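Local atomic coordinates of orotidine-5-phosphate decarboxylase/orotate phosphoribosyltransferase, putative (Ompdcase-oprtase, putative) (Leishmania infantum, PDB entry 3QW3), a protein that probably converts orotidine 5'-phosphate to UMP and CO2, the last step of UMP synthesis, in the decarboxylase domain of a bifunctional UMP synthase. Residues Arg36-Thr41 with Ile70-Ala75; Ser14-Gly19 with Lys242-Glu247; Ala157-Ala162 with Ala185-Arg190; Asn8-Arg13 with Gly76-Leu81. All blocks are in the same frame, centred on the assembly; numbering follows the deposited sequence.

Contact 1 of 4, residues Arg36-Thr41 with Ile70-Ala75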
# COMPACT_ATOMS: atom_id res chain seq x y z
N ARG A 36 10.72 -4.06 -25.43
CA ARG A 36 12.12 -3.95 -25.86
C ARG A 36 13.09 -4.40 -24.76
O ARG A 36 14.02 -5.15 -25.04
CB ARG A 36 12.44 -2.51 -26.30
CG ARG A 36 13.86 -2.29 -26.84
CD ARG A 36 14.05 -0.84 -27.27
NE ARG A 36 15.29 -0.64 -28.02
N LEU A 37 12.85 -3.95 -23.53
CA LEU A 37 13.71 -4.34 -22.41
C LEU A 37 13.61 -5.84 -22.10
O LEU A 37 14.61 -6.48 -21.77
CB LEU A 37 13.42 -3.50 -21.16
CG LEU A 37 14.41 -3.63 -19.99
CD1 LEU A 37 15.83 -3.23 -20.40
CD2 LEU A 37 13.94 -2.79 -18.81
N ILE A 38 12.40 -6.39 -22.20
CA ILE A 38 12.18 -7.83 -22.00
C ILE A 38 12.96 -8.61 -23.05
O ILE A 38 13.66 -9.58 -22.73
CB ILE A 38 10.69 -8.21 -22.04
CG1 ILE A 38 9.95 -7.66 -20.81
CG2 ILE A 38 10.52 -9.74 -22.09
CD1 ILE A 38 8.44 -7.59 -20.97
N GLU A 39 12.86 -8.18 -24.31
CA GLU A 39 13.58 -8.81 -25.42
C GLU A 39 15.10 -8.80 -25.18
O GLU A 39 15.78 -9.79 -25.47
CB GLU A 39 13.24 -8.12 -26.75
N GLN A 40 15.61 -7.70 -24.64
CA GLN A 40 17.05 -7.56 -24.39
C GLN A 40 17.58 -8.37 -23.21
O GLN A 40 18.76 -8.74 -23.18
CB GLN A 40 17.41 -6.08 -24.19
CG GLN A 40 17.26 -5.22 -25.43
CD GLN A 40 17.28 -3.74 -25.12
OE1 GLN A 40 16.83 -3.31 -24.06
NE2 GLN A 40 17.78 -2.95 -26.06
N THR A 41 16.71 -8.67 -22.24
CA THR A 41 17.16 -9.18 -20.95
C THR A 41 16.67 -10.57 -20.53
O THR A 41 17.20 -11.14 -19.58
CB THR A 41 16.78 -8.20 -19.80
OG1 THR A 41 15.35 -8.06 -19.74
CG2 THR A 41 17.44 -6.83 -20.01
N ILE A 70 2.72 -7.73 -18.85
CA ILE A 70 2.83 -9.00 -18.12
C ILE A 70 2.72 -10.19 -19.09
O ILE A 70 3.52 -11.13 -19.02
CB ILE A 70 1.79 -9.09 -16.97
CG1 ILE A 70 2.20 -8.12 -15.84
CG2 ILE A 70 1.66 -10.52 -16.44
CD1 ILE A 70 1.16 -7.94 -14.75
N ARG A 71 1.76 -10.12 -20.00
CA ARG A 71 1.57 -11.16 -21.02
C ARG A 71 2.81 -11.30 -21.91
O ARG A 71 3.11 -12.40 -22.40
CB ARG A 71 0.31 -10.88 -21.85
CG ARG A 71 -0.31 -12.10 -22.51
CD ARG A 71 -1.72 -11.80 -23.02
N ALA A 72 3.54 -10.20 -22.10
CA ALA A 72 4.76 -10.16 -22.93
C ALA A 72 5.95 -10.90 -22.32
O ALA A 72 6.88 -11.29 -23.04
CB ALA A 72 5.14 -8.72 -23.25
N VAL A 73 5.94 -11.09 -21.01
CA VAL A 73 7.02 -11.81 -20.33
C VAL A 73 6.98 -13.29 -20.74
O VAL A 73 5.93 -13.93 -20.61
CB VAL A 73 6.92 -11.64 -18.79
CG1 VAL A 73 7.98 -12.45 -18.09
CG2 VAL A 73 7.02 -10.16 -18.42
N PRO A 74 8.11 -13.83 -21.24
CA PRO A 74 8.17 -15.23 -21.67
C PRO A 74 7.62 -16.20 -20.64
O PRO A 74 7.79 -16.00 -19.44
CB PRO A 74 9.67 -15.47 -21.85
CG PRO A 74 10.21 -14.16 -22.23
CD PRO A 74 9.39 -13.14 -21.47
N ALA A 75 6.96 -17.25 -21.12
CA ALA A 75 6.51 -18.32 -20.25
C ALA A 75 7.72 -18.87 -19.49
O ALA A 75 8.82 -19.01 -20.06
CB ALA A 75 5.84 -19.43 -21.06
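I38 is the one bump of this contact, and A72, V73 and P74 form the hollow that takes it. It sits near the C-terminal end of helix 27-41. Its partners lie where helix 60-72 runs out and the chain turns away as a loop. The backbones come closest at I38 and V73, with CA atoms 6.7 Å apart.

The two branches of I38 fill different parts of the hollow. CG1 stands beside the backbone N (chi1 -69°), and the chain then runs out extended (chi2 161°), which carries CD1 toward A72 and V73. There CD1 of I38 lies 3.9 Å from CG2 of V73. It also reaches CB of A72 at 4.2 Å, so it rests between the A72 methyl and one V73 methyl. The I38 side chain runs roughly perpendicular to that of V73. CG2 of I38 takes the other side. It packs 3.6 Å from CD of P74 and looks past the backbone O of A72 at 4.1 Å. I38 and P74 lie alongside each other and point opposite ways. No hydrogen bond joins the two segments, so the fit is one of shape alone.

The two helices are neighbours in the outer layer of the TIM barrel. Y48 of strand 47-50 lies under the join and touches both I38 and V73. Farther along, T41 OG1 bonds to L37 O and to Y48 OH, while L37 packs on V18 and L20 of strand 16-20. H42 touches P74, and V79, ahead of strand 80-85, meets I70 and V73.

Contact 2 of 4, residues Ser14-Gly19 with Lys242-Glu247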
# COMPACT_ATOMS: atom_id res chain seq x y z
N SER A 14 20.06 -17.76 -12.90
CA SER A 14 20.12 -16.33 -12.59
C SER A 14 19.39 -15.97 -11.30
O SER A 14 18.40 -16.61 -10.95
CB SER A 14 19.48 -15.53 -13.72
OG SER A 14 19.55 -14.14 -13.47
N LEU A 15 19.87 -14.92 -10.62
CA LEU A 15 19.13 -14.31 -9.51
C LEU A 15 18.73 -12.86 -9.83
O LEU A 15 18.34 -12.10 -8.93
CB LEU A 15 19.94 -14.35 -8.22
CG LEU A 15 20.33 -15.72 -7.66
CD1 LEU A 15 21.10 -15.56 -6.36
CD2 LEU A 15 19.11 -16.62 -7.46
N LEU A 16 18.84 -12.49 -11.10
CA LEU A 16 18.57 -11.12 -11.52
C LEU A 16 17.08 -10.87 -11.74
O LEU A 16 16.43 -11.55 -12.53
CB LEU A 16 19.36 -10.79 -12.79
CG LEU A 16 19.19 -9.38 -13.37
CD1 LEU A 16 19.71 -8.33 -12.40
CD2 LEU A 16 19.90 -9.29 -14.72
N CYS A 17 16.54 -9.87 -11.04
CA CYS A 17 15.17 -9.41 -11.26
C CYS A 17 15.23 -8.11 -12.04
O CYS A 17 15.92 -7.18 -11.63
CB CYS A 17 14.47 -9.19 -9.92
SG CYS A 17 12.76 -8.61 -10.07
N VAL A 18 14.53 -8.06 -13.16
CA VAL A 18 14.57 -6.88 -14.02
C VAL A 18 13.35 -6.00 -13.76
O VAL A 18 12.21 -6.41 -13.99
CB VAL A 18 14.65 -7.26 -15.52
CG1 VAL A 18 14.72 -6.01 -16.40
CG2 VAL A 18 15.84 -8.19 -15.80
N GLY A 19 13.59 -4.80 -13.26
CA GLY A 19 12.51 -3.85 -13.02
C GLY A 19 11.91 -3.35 -14.32
O GLY A 19 12.63 -3.10 -15.29
N LYS A 242 23.51 -9.58 -18.94
CA LYS A 242 24.44 -10.70 -19.00
C LYS A 242 25.54 -10.54 -17.95
O LYS A 242 25.79 -11.46 -17.18
CB LYS A 242 25.04 -10.82 -20.41
CG LYS A 242 25.98 -12.02 -20.59
CD LYS A 242 26.46 -12.12 -22.04
CE LYS A 242 27.20 -13.43 -22.31
NZ LYS A 242 28.52 -13.51 -21.62
N GLU A 243 26.16 -9.36 -17.91
CA GLU A 243 27.25 -9.09 -16.96
C GLU A 243 26.81 -9.19 -15.50
O GLU A 243 27.49 -9.80 -14.69
CB GLU A 243 27.90 -7.73 -17.25
CG GLU A 243 28.98 -7.32 -16.24
CD GLU A 243 29.76 -6.09 -16.67
OE1 GLU A 243 30.36 -5.42 -15.80
OE2 GLU A 243 29.79 -5.79 -17.88
N LEU A 244 25.66 -8.59 -15.18
CA LEU A 244 25.13 -8.62 -13.82
C LEU A 244 24.79 -10.05 -13.39
O LEU A 244 25.13 -10.46 -12.29
CB LEU A 244 23.88 -7.74 -13.69
CG LEU A 244 24.04 -6.23 -13.62
CD1 LEU A 244 22.69 -5.57 -13.87
CD2 LEU A 244 24.61 -5.77 -12.28
N CYS A 245 24.12 -10.79 -14.28
CA CYS A 245 23.80 -12.19 -14.02
C CYS A 245 25.06 -13.01 -13.73
O CYS A 245 25.12 -13.76 -12.76
CB CYS A 245 23.04 -12.79 -15.21
SG CYS A 245 22.61 -14.54 -15.00
N GLU A 246 26.07 -12.84 -14.57
CA GLU A 246 27.32 -13.59 -14.44
C GLU A 246 28.12 -13.22 -13.19
O GLU A 246 28.70 -14.09 -12.54
CB GLU A 246 28.18 -13.44 -15.69
CG GLU A 246 27.57 -14.11 -16.91
CD GLU A 246 28.30 -13.79 -18.20
OE1 GLU A 246 29.27 -12.99 -18.19
OE2 GLU A 246 27.91 -14.35 -19.24
N GLU A 247 28.12 -11.93 -12.85
CA GLU A 247 28.80 -11.46 -11.65
C GLU A 247 28.15 -12.04 -10.40
O GLU A 247 28.85 -12.46 -9.48
CB GLU A 247 28.79 -9.93 -11.59
CG GLU A 247 29.69 -9.34 -10.50
CD GLU A 247 31.14 -9.81 -10.60
OE1 GLU A 247 31.70 -9.86 -11.72
OE2 GLU A 247 31.72 -10.15 -9.54
O HOH W 1 22.67 -14.61 -11.35
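S14, just ahead of strand 16-20, meets C245 of helix 237-253 through its side chain. The S14 side chain can be followed outward. Its CB lies 3.5 Å from SG of C245. OG is placed anti to the backbone N (chi1 -178°), and this carries it alongside the same sulfur, with S14 OG 3.4 Å from C245 SG. That pair is a packing contact. The polar work of OG is done elsewhere. It accepts a hydrogen bond from the backbone N of L16 at 3.0 Å, almost straight with an N-H...O angle of 165°, which makes an ST turn. It is also hydrogen-bonded to the backbone O of Y44. OG is therefore gripped by the backbone on two counts, and its rotation is probably fixed.

A water links the two backbones nearby. It accepts from N of L15 at 2.9 Å and donates to O of C245 at 3.0 Å. Beyond the serine the contact is apolar. CD1 of L16 touches CD1 of L244 at 4.3 Å, and CD2 of L16 faces the backbone of C245. V227 of strand 223-227 packs on both leucines.

The first strand of the barrel thus lies against the last long helix. L15 and C17 bond through their backbones to strand 223-227, as in a TIM barrel, where the first and eighth strands pair to close the ring and the final helix packs outside them.

Contact 3 of 4, residues Ala157-Ala162 with Ala185-Arg190. With SO4 (sulfate ion), chain F.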
# COMPACT_ATOMS: atom_id res chain seq x y z
N ALA A 157 11.71 -8.03 14.01
CA ALA A 157 10.42 -8.57 14.46
C ALA A 157 9.52 -8.97 13.28
O ALA A 157 8.81 -9.98 13.33
CB ALA A 157 9.70 -7.59 15.38
N VAL A 158 9.55 -8.17 12.22
CA VAL A 158 8.81 -8.47 11.00
C VAL A 158 9.36 -9.74 10.34
O VAL A 158 8.60 -10.62 9.94
CB VAL A 158 8.84 -7.26 10.02
CG1 VAL A 158 8.28 -7.64 8.65
CG2 VAL A 158 8.07 -6.09 10.61
N ALA A 159 10.68 -9.82 10.25
CA ALA A 159 11.36 -11.00 9.68
C ALA A 159 11.00 -12.29 10.41
O ALA A 159 10.74 -13.31 9.77
CB ALA A 159 12.87 -10.79 9.65
N GLU A 160 10.95 -12.23 11.74
CA GLU A 160 10.59 -13.39 12.57
C GLU A 160 9.16 -13.86 12.31
O GLU A 160 8.90 -15.06 12.15
CB GLU A 160 10.74 -13.07 14.06
CG GLU A 160 12.17 -12.91 14.54
CD GLU A 160 12.23 -12.68 16.05
OE1 GLU A 160 11.37 -11.95 16.59
OE2 GLU A 160 13.14 -13.24 16.70
N ARG A 161 8.23 -12.91 12.28
CA ARG A 161 6.84 -13.20 11.96
C ARG A 161 6.72 -13.87 10.60
O ARG A 161 5.98 -14.84 10.45
CB ARG A 161 6.02 -11.91 11.97
CG ARG A 161 5.29 -11.67 13.27
CD ARG A 161 4.98 -10.19 13.43
NE ARG A 161 4.39 -9.92 14.74
CZ ARG A 161 5.07 -9.76 15.87
NH1 ARG A 161 6.39 -9.84 15.89
NH2 ARG A 161 4.42 -9.52 16.99
N ALA A 162 7.44 -13.33 9.63
CA ALA A 162 7.37 -13.81 8.26
C ALA A 162 7.89 -15.24 8.13
O ALA A 162 7.25 -16.07 7.49
CB ALA A 162 8.13 -12.87 7.33
N ALA A 185 22.08 -9.08 6.91
CA ALA A 185 22.53 -10.25 7.66
C ALA A 185 21.65 -10.53 8.89
O ALA A 185 21.40 -11.69 9.22
CB ALA A 185 23.99 -10.11 8.07
N ARG A 186 21.20 -9.47 9.55
CA ARG A 186 20.28 -9.61 10.69
C ARG A 186 18.99 -10.28 10.24
O ARG A 186 18.47 -11.17 10.92
CB ARG A 186 19.98 -8.26 11.35
CG ARG A 186 21.13 -7.70 12.16
CD ARG A 186 20.64 -6.66 13.15
NE ARG A 186 21.75 -6.04 13.88
CZ ARG A 186 22.38 -4.93 13.51
NH1 ARG A 186 22.01 -4.27 12.41
NH2 ARG A 186 23.38 -4.47 14.25
N VAL A 187 18.47 -9.86 9.09
CA VAL A 187 17.24 -10.42 8.56
C VAL A 187 17.42 -11.91 8.21
O VAL A 187 16.58 -12.74 8.54
CB VAL A 187 16.70 -9.60 7.37
CG1 VAL A 187 15.44 -10.22 6.80
CG2 VAL A 187 16.42 -8.17 7.82
N ARG A 188 18.54 -12.23 7.56
CA ARG A 188 18.84 -13.63 7.23
C ARG A 188 18.97 -14.51 8.48
O ARG A 188 18.61 -15.69 8.45
CB ARG A 188 20.09 -13.72 6.34
CG ARG A 188 20.42 -15.14 5.85
CD ARG A 188 19.22 -15.84 5.23
NE ARG A 188 18.95 -15.41 3.86
CZ ARG A 188 17.79 -15.56 3.24
NH1 ARG A 188 16.76 -16.12 3.86
NH2 ARG A 188 17.66 -15.14 1.99
N ALA A 189 19.45 -13.94 9.58
CA ALA A 189 19.55 -14.65 10.85
C ALA A 189 18.17 -14.95 11.45
O ALA A 189 17.96 -16.02 12.03
CB ALA A 189 20.39 -13.88 11.84
N ARG A 190 17.23 -14.01 11.29
CA ARG A 190 15.86 -14.18 11.78
C ARG A 190 15.00 -15.02 10.84
O ARG A 190 14.06 -15.68 11.28
CB ARG A 190 15.18 -12.81 11.99
CG ARG A 190 15.88 -11.90 12.99
CD ARG A 190 15.87 -12.48 14.40
NE ARG A 190 16.61 -11.63 15.33
CZ ARG A 190 16.53 -11.71 16.66
NH1 ARG A 190 15.74 -12.61 17.24
NH2 ARG A 190 17.25 -10.89 17.42
S SO4 F . 6.88 -10.44 19.77
O1 SO4 F . 6.03 -10.28 20.95
O2 SO4 F . 7.02 -11.86 19.45
O3 SO4 F . 6.27 -9.76 18.64
O4 SO4 F . 8.19 -9.85 20.03
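E160 and R190 run alongside each other in the same direction, from helices 154-163 and 181-190. A turn at chi2 (-64°) brings the aliphatic part of R190 along the glutamate. CD of R190 is 3.7 Å from CG of E160. Beyond it, NH1 of R190 forms a salt bridge to OE2 of E160 at 2.7 Å. As a hydrogen bond it is weak, because the N-H...O angle is only 123°. The carboxylate and guanidinium planes are nearly perpendicular. The other oxygen, E160 OE1, is held by a salt bridge to R152 NE, while NE of R190 has a long, weak ion pair with E156.

Below the charges the helices meet through small groups. CB of A159 lies 3.9 Å from CG1 of V187 and equally far from CB of R190. The axes approach to 8.7 Å and run at 32° to each other. The two helices run in broadly the same direction, as neighbours in the outer layer of the TIM barrel, and L174 of strand 172-176 packs beneath on A159 and V187.

R161 turns to another anion, a sulfate probably from the crystallisation liquor. NH1 and NH2 of R161 both donate to its O3, NH1 at 2.8 Å; the NH2 bond is modelled very short and its length is doubtful. R152 NH2 also bonds this ion, and L147 of the second subunit packs on A157 and R161.

Contact 4 of 4, residues Asn8-Arg13 with Gly76-Leu81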
# COMPACT_ATOMS: atom_id res chain seq x y z
N ASN A 8 12.64 -21.16 -8.70
CA ASN A 8 13.68 -22.16 -8.47
C ASN A 8 14.31 -22.65 -9.78
O ASN A 8 15.53 -22.84 -9.84
CB ASN A 8 13.18 -23.34 -7.64
CG ASN A 8 13.15 -23.03 -6.15
OD1 ASN A 8 13.91 -22.20 -5.65
ND2 ASN A 8 12.27 -23.72 -5.42
N GLU A 9 13.49 -22.81 -10.81
CA GLU A 9 13.99 -23.17 -12.14
C GLU A 9 14.88 -22.07 -12.71
O GLU A 9 15.98 -22.34 -13.19
CB GLU A 9 12.84 -23.50 -13.10
CG GLU A 9 13.27 -23.85 -14.53
CD GLU A 9 13.98 -25.20 -14.64
OE1 GLU A 9 14.66 -25.41 -15.67
OE2 GLU A 9 13.86 -26.04 -13.72
N ARG A 10 14.42 -20.81 -12.63
CA ARG A 10 15.24 -19.70 -13.12
C ARG A 10 16.51 -19.52 -12.31
O ARG A 10 17.54 -19.14 -12.87
CB ARG A 10 14.44 -18.38 -13.15
CG ARG A 10 13.21 -18.39 -14.05
CD ARG A 10 13.54 -18.67 -15.52
NE ARG A 10 14.34 -17.61 -16.14
CZ ARG A 10 14.73 -17.63 -17.41
NH1 ARG A 10 14.41 -18.65 -18.20
NH2 ARG A 10 15.45 -16.62 -17.90
N ALA A 11 16.45 -19.80 -11.00
CA ALA A 11 17.60 -19.60 -10.10
C ALA A 11 18.78 -20.51 -10.45
O ALA A 11 19.91 -20.24 -10.06
CB ALA A 11 17.20 -19.78 -8.64
N LYS A 12 18.50 -21.57 -11.20
CA LYS A 12 19.56 -22.42 -11.73
C LYS A 12 20.47 -21.62 -12.67
O LYS A 12 21.64 -21.97 -12.85
CB LYS A 12 18.95 -23.61 -12.48
CG LYS A 12 18.13 -24.54 -11.60
CD LYS A 12 17.35 -25.51 -12.47
CE LYS A 12 16.74 -26.64 -11.67
NZ LYS A 12 15.91 -27.50 -12.56
N ARG A 13 19.92 -20.55 -13.25
CA ARG A 13 20.64 -19.73 -14.22
C ARG A 13 20.94 -18.31 -13.74
O ARG A 13 21.94 -17.71 -14.15
CB ARG A 13 19.87 -19.67 -15.53
CG ARG A 13 19.82 -21.00 -16.28
CD ARG A 13 18.81 -20.96 -17.42
N GLY A 76 7.53 -19.12 -18.21
CA GLY A 76 8.59 -19.66 -17.35
C GLY A 76 9.29 -18.62 -16.48
O GLY A 76 10.00 -18.98 -15.55
N ILE A 77 9.10 -17.34 -16.79
CA ILE A 77 9.70 -16.27 -15.98
C ILE A 77 8.63 -15.60 -15.13
O ILE A 77 7.70 -15.00 -15.68
CB ILE A 77 10.46 -15.23 -16.83
CG1 ILE A 77 11.44 -15.93 -17.80
CG2 ILE A 77 11.21 -14.25 -15.92
CD1 ILE A 77 12.12 -14.98 -18.82
N PRO A 78 8.75 -15.69 -13.80
CA PRO A 78 7.71 -15.15 -12.92
C PRO A 78 7.72 -13.63 -12.88
O PRO A 78 8.75 -13.00 -13.09
CB PRO A 78 8.06 -15.74 -11.56
CG PRO A 78 9.54 -15.96 -11.61
CD PRO A 78 9.85 -16.31 -13.04
N VAL A 79 6.54 -13.06 -12.62
CA VAL A 79 6.34 -11.62 -12.57
C VAL A 79 5.96 -11.24 -11.14
O VAL A 79 5.02 -11.80 -10.57
CB VAL A 79 5.24 -11.18 -13.55
CG1 VAL A 79 4.92 -9.69 -13.39
CG2 VAL A 79 5.66 -11.47 -15.00
N VAL A 80 6.70 -10.29 -10.58
CA VAL A 80 6.39 -9.73 -9.28
C VAL A 80 5.75 -8.36 -9.49
O VAL A 80 6.41 -7.44 -9.97
CB VAL A 80 7.67 -9.57 -8.42
CG1 VAL A 80 7.31 -8.97 -7.05
CG2 VAL A 80 8.39 -10.91 -8.27
N LEU A 81 4.47 -8.22 -9.17
CA LEU A 81 3.83 -6.92 -9.27
C LEU A 81 4.23 -6.10 -8.05
O LEU A 81 3.88 -6.45 -6.92
CB LEU A 81 2.30 -7.05 -9.37
CG LEU A 81 1.52 -5.74 -9.50
CD1 LEU A 81 1.89 -4.96 -10.77
CD2 LEU A 81 0.00 -6.01 -9.46
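R10, near the end of helix 3-11, faces the chain at G76-P78, where G76 takes a positive phi of 100° and the nearest CA atoms, of R10 and I77, are 7.1 Å apart. The R10 side chain carries the whole contact. Its first carbons pass over the backbone of G76. CG and CD of R10 each lie 3.6 Å from O of G76. CG of R10 also touches CD of P78, at 4.1 Å. The chain is folded rather than extended, with bends at chi2 (-60°) and chi3 (-66°).

These bends turn the guanidinium onto I77. CG1 of I77 sits over the centre of one face of the R10 guanidinium, 3.7 Å above the plane. CD1 of the same isoleucine lies 3.8 Å from NH2 of R10. No hydrogen bond joins the segments; the guanidinium meets I77 by its face.

Helix 3-11 lies across the N-terminal end of the TIM barrel, close to the start of strand 80-85. F3 and L6 of this helix also pack on P78, and F3 reaches V80.

For its polar edge the guanidinium finds a partner outside the two segments. NH2 of R10 donates to the backbone O of A45, just ahead of strand 47-50. This bond probably holds the group in place over I77, so that one arginine packs by its face and bonds through a nitrogen at once.

Contact 2 is buried; strand 16-20 and the residues just before it meet a helix through leucines, a serine-cysteine pair and a water. Contacts 1, 3 and 4 are partly buried. Contact 3 packs two outer helices together; contact 1 sets one helix against the end of the next and its following loop. They lie on opposite sides of the chain's centre, about 33 Å apart between centres. Contact 1 is purely apolar, while contact 3 adds a salt bridge. Contact 4 rests on an arginine face over an isoleucine. Contacts 1, 2 and 4 touch one another: L37 packs on V18 and G19, V73 and I70 on V79, and C245 SG on R13 O. Contact 3 touches none of them.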